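Local coordinates for glucokinase (Streptomyces griseus, PDB 3VGL) that phosphorylates glucose at the expense of ATP, giving glucose 6-phosphate and ADP, as a zinc-containing sugar kinase of the ROK family, at the interface of chains A and B and the interface of chains A and C. Sequence-based numbering; all coordinates share one arbitrary frame. Chains: chain A/B/C, Glucokinase.

Contact 1 and contact 3 belong to the same two-fold interface between chains A and B, and the centres of their C-alpha atoms lie about 13 Å apart. They share A:Ala152, and helix 227-251 supplies residues to both. Contact 1 is an apolar seam. Contact 3 adds a carboxylate, an arginine and two waters. Contact 2 joins chain A to chain C through a different loop, with its C-alpha centre about 26 Å from that of contact 1 and about 24 Å from that of contact 3. Chain A therefore uses separate surfaces for its two partners, which fits the four-copy deposited assembly and the proposed homotetramer.

Contact 1: the interface of chains A and B. Residues chain A 138, 140, 152, 250-251; chain B 138, 140, 152, 250-251.
A:Leu250 and A:Phe251 form the C-terminal end of helix 227-251, with A:Phe251 at phi -111° and psi -23°, and they meet B:Leu250 and B:Phe251 across the two-fold. The two phenylalanines reach toward each other tip to tip. A:Phe251 CE1 lies 3.2 Å from B:Phe251 CE1, a tight contact. The ring planes are about 46° apart, so the rings meet at their corners and do not stack. In each ring the CE2 corner rests on the partner leucine, as in A:Phe251 CE2 to B:Leu250 CD2 at 3.8 Å. The leucine side chains cross at about a right angle, and A:Leu250 CD1 meets B:Leu250 CD2 at 3.6 Å. An alanine in place of A:Phe251 would probably open a gap at the two-fold and leave B:Phe251 and B:Leu250 without their packing partner. Strand 134-140 supplies the isoleucines. A:Ile140 crosses B:Ile140 squarely, and their CD1 methyls touch at 3.6 Å. No hydrogen bond crosses this patch; it is an apolar part of the two-fold A/B interface, and packing is its main contribution. Backbone oxygens at the helix end meet methyl groups: B:Ala152 CB sits 3.6 Å from A:Phe251 O. With CG1 anti to its carbonyl carbon, A:Ile138 extends its CD1 methyl to 3.4 Å from B:Leu250 O.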
loop_
_atom_site.group_PDB
_atom_site.type_symbol
_atom_site.label_atom_id
_atom_site.label_comp_id
_atom_site.label_asym_id
_atom_site.label_seq_id
_atom_site.Cartn_x
_atom_site.Cartn_y
_atom_site.Cartn_z
ATOM N N ILE A 138 0.474 -11.081 25.466
ATOM C CA ILE A 138 -0.539 -10.192 26.043
ATOM C C ILE A 138 -0.684 -10.477 27.534
ATOM O O ILE A 138 -1.010 -11.595 27.937
ATOM C CB ILE A 138 -1.915 -10.438 25.386
ATOM C CG1 ILE A 138 -1.892 -10.121 23.896
ATOM C CG2 ILE A 138 -3.023 -9.580 26.065
ATOM C CD1 ILE A 138 -3.029 -10.762 23.173
ATOM N N ILE A 140 -3.104 -8.954 30.336
ATOM C CA ILE A 140 -4.238 -8.085 30.643
ATOM C C ILE A 140 -4.783 -8.497 31.995
ATOM O O ILE A 140 -5.021 -9.687 32.240
ATOM C CB ILE A 140 -5.335 -8.153 29.558
ATOM C CG1 ILE A 140 -4.870 -7.420 28.288
ATOM C CG2 ILE A 140 -6.642 -7.529 30.069
ATOM C CD1 ILE A 140 -5.773 -7.615 27.092
ATOM N N ALA A 152 -4.003 -16.392 20.341
ATOM C CA ALA A 152 -3.915 -14.931 20.437
ATOM C C ALA A 152 -2.464 -14.467 20.323
ATOM O O ALA A 152 -1.516 -15.275 20.439
ATOM C CB ALA A 152 -4.542 -14.417 21.744
ATOM N N LEU A 250 -5.184 -0.752 19.796
ATOM C CA LEU A 250 -5.848 -2.021 20.109
ATOM C C LEU A 250 -5.976 -2.257 21.614
ATOM O O LEU A 250 -7.094 -2.501 22.116
ATOM C CB LEU A 250 -5.106 -3.176 19.448
ATOM C CG LEU A 250 -5.314 -3.215 17.936
ATOM C CD1 LEU A 250 -4.055 -3.676 17.207
ATOM C CD2 LEU A 250 -6.473 -4.169 17.629
ATOM N N PHE A 251 -4.852 -2.173 22.334
ATOM C CA PHE A 251 -4.766 -2.648 23.732
ATOM C C PHE A 251 -4.621 -1.543 24.770
ATOM O O PHE A 251 -4.928 -1.755 25.953
ATOM C CB PHE A 251 -3.560 -3.587 23.896
ATOM C CG PHE A 251 -3.689 -4.891 23.170
ATOM C CD1 PHE A 251 -4.476 -5.919 23.695
ATOM C CD2 PHE A 251 -2.975 -5.119 21.988
ATOM C CE1 PHE A 251 -4.581 -7.152 23.013
ATOM C CE2 PHE A 251 -3.093 -6.344 21.309
ATOM C CZ PHE A 251 -3.883 -7.360 21.841
ATOM N N ILE B 138 -13.820 -4.688 23.634
ATOM C CA ILE B 138 -13.068 -5.887 24.020
ATOM C C ILE B 138 -13.672 -6.486 25.285
ATOM O O ILE B 138 -13.739 -5.833 26.328
ATOM C CB ILE B 138 -11.599 -5.529 24.331
ATOM C CG1 ILE B 138 -10.883 -4.974 23.105
ATOM C CG2 ILE B 138 -10.815 -6.771 24.849
ATOM C CD1 ILE B 138 -9.650 -4.219 23.474
ATOM N N ILE B 140 -12.624 -9.630 27.531
ATOM C CA ILE B 140 -11.646 -10.683 27.795
ATOM C C ILE B 140 -11.854 -11.162 29.217
ATOM O O ILE B 140 -11.936 -10.349 30.147
ATOM C CB ILE B 140 -10.196 -10.198 27.580
ATOM C CG1 ILE B 140 -9.907 -10.040 26.078
ATOM C CG2 ILE B 140 -9.196 -11.185 28.201
ATOM C CD1 ILE B 140 -8.593 -9.361 25.764
ATOM N N ALA B 152 -8.325 1.825 25.017
ATOM C CA ALA B 152 -8.230 0.580 24.245
ATOM C C ALA B 152 -9.377 0.475 23.243
ATOM O O ALA B 152 -10.380 1.219 23.327
ATOM C CB ALA B 152 -8.210 -0.650 25.169
ATOM N N LEU B 250 -4.722 -10.952 16.646
ATOM C CA LEU B 250 -4.474 -10.175 17.864
ATOM C C LEU B 250 -5.091 -10.820 19.105
ATOM O O LEU B 250 -4.382 -11.059 20.105
ATOM C CB LEU B 250 -4.988 -8.751 17.689
ATOM C CG LEU B 250 -4.113 -7.925 16.749
ATOM C CD1 LEU B 250 -4.946 -6.960 15.911
ATOM C CD2 LEU B 250 -3.100 -7.142 17.591
ATOM N N PHE B 251 -6.395 -11.116 19.043
ATOM C CA PHE B 251 -7.186 -11.474 20.240
ATOM C C PHE B 251 -7.628 -12.931 20.295
ATOM O O PHE B 251 -7.937 -13.447 21.380
ATOM C CB PHE B 251 -8.455 -10.611 20.310
ATOM C CG PHE B 251 -8.201 -9.158 20.574
ATOM C CD1 PHE B 251 -7.907 -8.713 21.865
ATOM C CD2 PHE B 251 -8.313 -8.219 19.542
ATOM C CE1 PHE B 251 -7.684 -7.340 22.109
ATOM C CE2 PHE B 251 -8.078 -6.856 19.790
ATOM C CZ PHE B 251 -7.783 -6.425 21.081
#

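Contact 2: the interface of chains A and C. Residues chain A 161-164, 172; chain C 161, 163-165, 178.
A:Asp163 and C:Tyr178 share a hydrogen bond across this loop-to-loop interface; the two-fold repeats it with the chains exchanged. The phenol OH of C:Tyr178 donates to the backbone O of A:Asp163 at 2.7 Å. It arrives nearly along the C=O axis, at 164°, and the carbonyl oxygen lies in plane at the edge of the ring. The same OH accepts from the backbone N of C:Leu165 at 3.0 Å, in a nearly straight bond (168°). One hydroxyl is gripped by both chains, which fixes the tip of the ring. Backbone pairing comes next: A:Gly164 and C:Gly164 form an antiparallel beta bridge across the two-fold, with CA to CA at 4.1 Å. Apolar contacts flank it. The two Val161 side chains place CG1 anti to the backbone N (chi1 174°), and these methyls meet at 4.0 Å. A:Asp163 CB lies 3.9 Å from C:Tyr178 CE1. By van der Waals contact, C:Leu165 CD2 lies 3.3 Å from A:Gly164 O and meets the amide oxygen OE1 of A:Gln172, whose chain crosses the leucine at about a right angle. In the fold, residues 161-165 and Gln172 lie between 3-10 helices 155-157 and 175-177; His157 of the first helix and Cys167, Cys169 and Cys174 of this stretch bind zinc, and Tyr178 follows the second.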
loop_
_atom_site.group_PDB
_atom_site.type_symbol
_atom_site.label_atom_id
_atom_site.label_comp_id
_atom_site.label_asym_id
_atom_site.label_seq_id
_atom_site.Cartn_x
_atom_site.Cartn_y
_atom_site.Cartn_z
ATOM N N VAL A 161 0.909 -4.248 5.054
ATOM C CA VAL A 161 0.963 -3.744 3.668
ATOM C C VAL A 161 0.043 -4.620 2.840
ATOM O O VAL A 161 0.352 -5.789 2.621
ATOM C CB VAL A 161 2.386 -3.792 3.057
ATOM C CG1 VAL A 161 2.345 -3.393 1.575
ATOM C CG2 VAL A 161 3.312 -2.855 3.828
ATOM N N PRO A 162 -1.112 -4.094 2.409
ATOM C CA PRO A 162 -1.960 -4.938 1.558
ATOM C C PRO A 162 -1.178 -5.402 0.318
ATOM O O PRO A 162 -0.488 -4.596 -0.320
ATOM C CB PRO A 162 -3.094 -3.995 1.145
ATOM C CG PRO A 162 -3.174 -3.010 2.316
ATOM C CD PRO A 162 -1.706 -2.759 2.659
ATOM N N ASP A 163 -1.308 -6.688 -0.005
ATOM C CA ASP A 163 -0.607 -7.252 -1.165
ATOM C C ASP A 163 0.908 -7.088 -1.051
ATOM O O ASP A 163 1.588 -7.053 -2.071
ATOM C CB ASP A 163 -1.167 -6.697 -2.495
ATOM C CG ASP A 163 -2.660 -6.908 -2.607
ATOM O OD1 ASP A 163 -3.075 -8.079 -2.749
ATOM O OD2 ASP A 163 -3.408 -5.895 -2.539
ATOM N N GLY A 164 1.419 -7.044 0.184
ATOM C CA GLY A 164 2.868 -6.867 0.441
ATOM C C GLY A 164 3.705 -8.135 0.388
ATOM O O GLY A 164 3.379 -9.098 -0.285
ATOM N N GLN A 172 0.405 -12.461 2.639
ATOM C CA GLN A 172 1.249 -11.346 2.195
ATOM C C GLN A 172 1.093 -10.148 3.105
ATOM O O GLN A 172 -0.006 -9.850 3.588
ATOM C CB GLN A 172 0.808 -10.895 0.795
ATOM C CG GLN A 172 1.322 -11.774 -0.323
ATOM C CD GLN A 172 0.803 -11.323 -1.664
ATOM O OE1 GLN A 172 1.195 -10.250 -2.185
ATOM N NE2 GLN A 172 -0.094 -12.111 -2.239
ATOM N N VAL C 161 3.069 -1.330 -5.764
ATOM C CA VAL C 161 2.745 -1.455 -4.330
ATOM C C VAL C 161 3.969 -1.005 -3.556
ATOM O O VAL C 161 4.986 -1.695 -3.573
ATOM C CB VAL C 161 2.389 -2.903 -3.909
ATOM C CG1 VAL C 161 2.206 -2.988 -2.388
ATOM C CG2 VAL C 161 1.113 -3.348 -4.618
ATOM N N ASP C 163 6.692 -0.861 -0.956
ATOM C CA ASP C 163 7.124 -1.886 0.002
ATOM C C ASP C 163 6.454 -3.233 -0.263
ATOM O O ASP C 163 6.316 -4.029 0.660
ATOM C CB ASP C 163 6.950 -1.411 1.463
ATOM C CG ASP C 163 7.658 -0.099 1.716
ATOM O OD1 ASP C 163 8.908 -0.100 1.708
ATOM O OD2 ASP C 163 6.951 0.927 1.907
ATOM N N GLY C 164 6.095 -3.491 -1.525
ATOM C CA GLY C 164 5.417 -4.748 -1.920
ATOM C C GLY C 164 6.331 -5.936 -2.180
ATOM O O GLY C 164 7.420 -6.043 -1.642
ATOM N N LEU C 165 5.852 -6.843 -3.022
ATOM C CA LEU C 165 6.536 -8.122 -3.247
ATOM C C LEU C 165 7.968 -7.965 -3.758
ATOM O O LEU C 165 8.226 -7.126 -4.606
ATOM C CB LEU C 165 5.746 -8.891 -4.312
ATOM C CG LEU C 165 4.450 -9.522 -3.807
ATOM C CD1 LEU C 165 3.606 -9.958 -5.024
ATOM C CD2 LEU C 165 4.743 -10.723 -2.854
ATOM N N TYR C 178 2.777 -8.635 -9.836
ATOM C CA TYR C 178 1.302 -8.639 -9.717
ATOM C C TYR C 178 0.613 -8.985 -11.021
ATOM O O TYR C 178 -0.516 -9.481 -11.011
ATOM C CB TYR C 178 0.799 -7.280 -9.199
ATOM C CG TYR C 178 1.407 -6.952 -7.851
ATOM C CD1 TYR C 178 0.839 -7.446 -6.683
ATOM C CD2 TYR C 178 2.617 -6.256 -7.771
ATOM C CE1 TYR C 178 1.418 -7.188 -5.432
ATOM C CE2 TYR C 178 3.203 -5.988 -6.529
ATOM C CZ TYR C 178 2.598 -6.473 -5.383
ATOM O OH TYR C 178 3.143 -6.260 -4.118
#

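Contact 3: the interface of chains A and B. Residues chain A 67, 76, 146, 149-152; chain B 248-249, 252, 287-288.
B:Asp252 inserts its side chain into the loop A:Phe149 to A:Ala152. CG stands anti to the backbone N (chi1 -173°), which carries the carboxylate into chain A. B:Asp252 CB lies against the main chain of A:Ala152, 3.5 Å from its CA. CG meets the CG2 methyl of A:Val151. OD1 lies in plane at the edge of the A:Phe149 ring, 3.4 Å from CD2. OD2 accepts two backbone hydrogen bonds, from A:Phe149 N at 2.8 Å and from A:Val151 N at 3.0 Å. The two donors approach from opposite faces of the carboxylate plane, so the oxygen is clasped between them. Within chain B, B:Arg287 NH2 makes a long salt bridge with OD1 of B:Asp252 at 3.8 Å, which would help hold the carboxylate. B:Pro288 CB sits over the centre of one face of the A:Phe149 ring, 3.6 Å from the centroid, as a CH-pi contact. B:Arg287 bends back, and its NE donates to B:Pro288 O. Its NH2 shares water 1 with A:Val151 O and B:Ala248 O. Its NH1 reaches water 2 at 2.8 Å, and that water also meets A:Tyr67 OH and B:Ser249 OG. In the fold, Asp252 follows helix 227-251 and Arg287 follows 3-10 helix 284-286. The chain A loop runs between strand 143-144 and 3-10 helix 155-157. A:Tyr67 also belongs to the glucose pocket, and Glu154 and His157 follow the loop in sequence, so the contact may help shape that pocket.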
loop_
_atom_site.group_PDB
_atom_site.type_symbol
_atom_site.label_atom_id
_atom_site.label_comp_id
_atom_site.label_asym_id
_atom_site.label_seq_id
_atom_site.Cartn_x
_atom_site.Cartn_y
_atom_site.Cartn_z
ATOM N N TYR A 67 2.117 -21.208 16.453
ATOM C CA TYR A 67 0.754 -21.150 16.972
ATOM C C TYR A 67 0.577 -22.371 17.875
ATOM O O TYR A 67 0.608 -23.502 17.391
ATOM C CB TYR A 67 -0.243 -21.252 15.794
ATOM C CG TYR A 67 -0.452 -19.976 14.971
ATOM C CD1 TYR A 67 0.624 -19.315 14.378
ATOM C CD2 TYR A 67 -1.733 -19.457 14.768
ATOM C CE1 TYR A 67 0.417 -18.171 13.597
ATOM C CE2 TYR A 67 -1.948 -18.300 13.981
ATOM C CZ TYR A 67 -0.854 -17.658 13.437
ATOM O OH TYR A 67 -1.033 -16.510 12.680
ATOM N N LEU A 76 0.247 -25.956 16.562
ATOM C CA LEU A 76 -0.741 -26.077 15.462
ATOM C C LEU A 76 -0.120 -25.736 14.113
ATOM O O LEU A 76 -0.368 -26.405 13.113
ATOM C CB LEU A 76 -1.980 -25.190 15.704
ATOM C CG LEU A 76 -2.811 -25.474 16.957
ATOM C CD1 LEU A 76 -3.885 -24.412 17.199
ATOM C CD2 LEU A 76 -3.436 -26.866 16.834
ATOM N N ARG A 146 -4.171 -16.059 26.133
ATOM C CA ARG A 146 -3.882 -16.907 24.981
ATOM C C ARG A 146 -5.053 -16.996 23.999
ATOM O O ARG A 146 -4.908 -17.546 22.908
ATOM C CB ARG A 146 -3.457 -18.317 25.456
ATOM C CG ARG A 146 -2.250 -18.324 26.392
ATOM C CD ARG A 146 -2.125 -19.701 26.998
ATOM N NE ARG A 146 -1.169 -19.785 28.103
ATOM C CZ ARG A 146 -1.439 -19.482 29.371
ATOM N NH1 ARG A 146 -2.645 -19.028 29.726
ATOM N NH2 ARG A 146 -0.492 -19.639 30.287
ATOM N N PHE A 149 -8.695 -20.199 21.398
ATOM C CA PHE A 149 -8.076 -21.351 20.763
ATOM C C PHE A 149 -6.579 -21.433 21.005
ATOM O O PHE A 149 -5.901 -22.287 20.423
ATOM C CB PHE A 149 -8.423 -21.393 19.274
ATOM C CG PHE A 149 -9.905 -21.393 19.005
ATOM C CD1 PHE A 149 -10.681 -22.530 19.263
ATOM C CD2 PHE A 149 -10.530 -20.261 18.487
ATOM C CE1 PHE A 149 -12.036 -22.520 19.004
ATOM C CE2 PHE A 149 -11.903 -20.250 18.235
ATOM C CZ PHE A 149 -12.658 -21.382 18.488
ATOM N N GLY A 150 -6.065 -20.562 21.874
ATOM C CA GLY A 150 -4.672 -20.612 22.278
ATOM C C GLY A 150 -3.754 -19.779 21.414
ATOM O O GLY A 150 -2.572 -19.621 21.732
ATOM N N VAL A 151 -4.308 -19.196 20.352
ATOM C CA VAL A 151 -3.475 -18.546 19.338
ATOM C C VAL A 151 -3.621 -17.028 19.233
ATOM O O VAL A 151 -3.309 -16.432 18.180
ATOM C CB VAL A 151 -3.620 -19.225 17.962
ATOM C CG1 VAL A 151 -3.204 -20.708 18.051
ATOM C CG2 VAL A 151 -5.048 -19.085 17.411
ATOM N N ALA A 152 -4.003 -16.392 20.341
ATOM C CA ALA A 152 -3.915 -14.931 20.437
ATOM C C ALA A 152 -2.464 -14.467 20.323
ATOM O O ALA A 152 -1.516 -15.275 20.439
ATOM C CB ALA A 152 -4.542 -14.417 21.744
ATOM N N ALA B 248 -8.365 -11.492 14.751
ATOM C CA ALA B 248 -8.224 -12.900 15.183
ATOM C C ALA B 248 -6.765 -13.168 15.530
ATOM O O ALA B 248 -6.482 -13.886 16.515
ATOM C CB ALA B 248 -8.712 -13.870 14.105
ATOM N N SER B 249 -5.852 -12.607 14.721
ATOM C CA SER B 249 -4.402 -12.722 15.024
ATOM C C SER B 249 -4.069 -12.073 16.353
ATOM O O SER B 249 -3.257 -12.614 17.116
ATOM C CB SER B 249 -3.563 -12.115 13.910
ATOM O OG SER B 249 -3.724 -12.932 12.783
ATOM N N ASP B 252 -7.690 -13.587 19.136
ATOM C CA ASP B 252 -8.239 -14.970 19.053
ATOM C C ASP B 252 -9.508 -15.208 19.911
ATOM O O ASP B 252 -9.513 -16.093 20.788
ATOM C CB ASP B 252 -7.136 -15.990 19.414
ATOM C CG ASP B 252 -7.564 -17.444 19.188
ATOM O OD1 ASP B 252 -8.256 -17.716 18.182
ATOM O OD2 ASP B 252 -7.158 -18.317 19.994
ATOM N N ARG B 287 -5.828 -23.988 11.850
ATOM C CA ARG B 287 -6.287 -23.271 13.047
ATOM C C ARG B 287 -7.798 -23.002 13.051
ATOM O O ARG B 287 -8.418 -22.854 11.991
ATOM C CB ARG B 287 -5.465 -21.971 13.275
ATOM C CG ARG B 287 -5.458 -20.939 12.139
ATOM C CD ARG B 287 -6.696 -20.015 12.071
ATOM N NE ARG B 287 -6.940 -19.216 13.255
ATOM C CZ ARG B 287 -6.323 -18.077 13.560
ATOM N NH1 ARG B 287 -5.379 -17.592 12.733
ATOM N NH2 ARG B 287 -6.647 -17.443 14.716
ATOM N N PRO B 288 -8.398 -22.905 14.251
ATOM C CA PRO B 288 -9.839 -22.751 14.312
ATOM C C PRO B 288 -10.325 -21.334 13.975
ATOM O O PRO B 288 -9.566 -20.364 14.057
ATOM C CB PRO B 288 -10.178 -23.082 15.778
ATOM C CG PRO B 288 -8.930 -23.645 16.372
ATOM C CD PRO B 288 -7.811 -23.035 15.592
HETATM O O HOH W 1 -4.536 -15.763 15.919
HETATM O O HOH W 2 -3.640 -15.450 13.270
#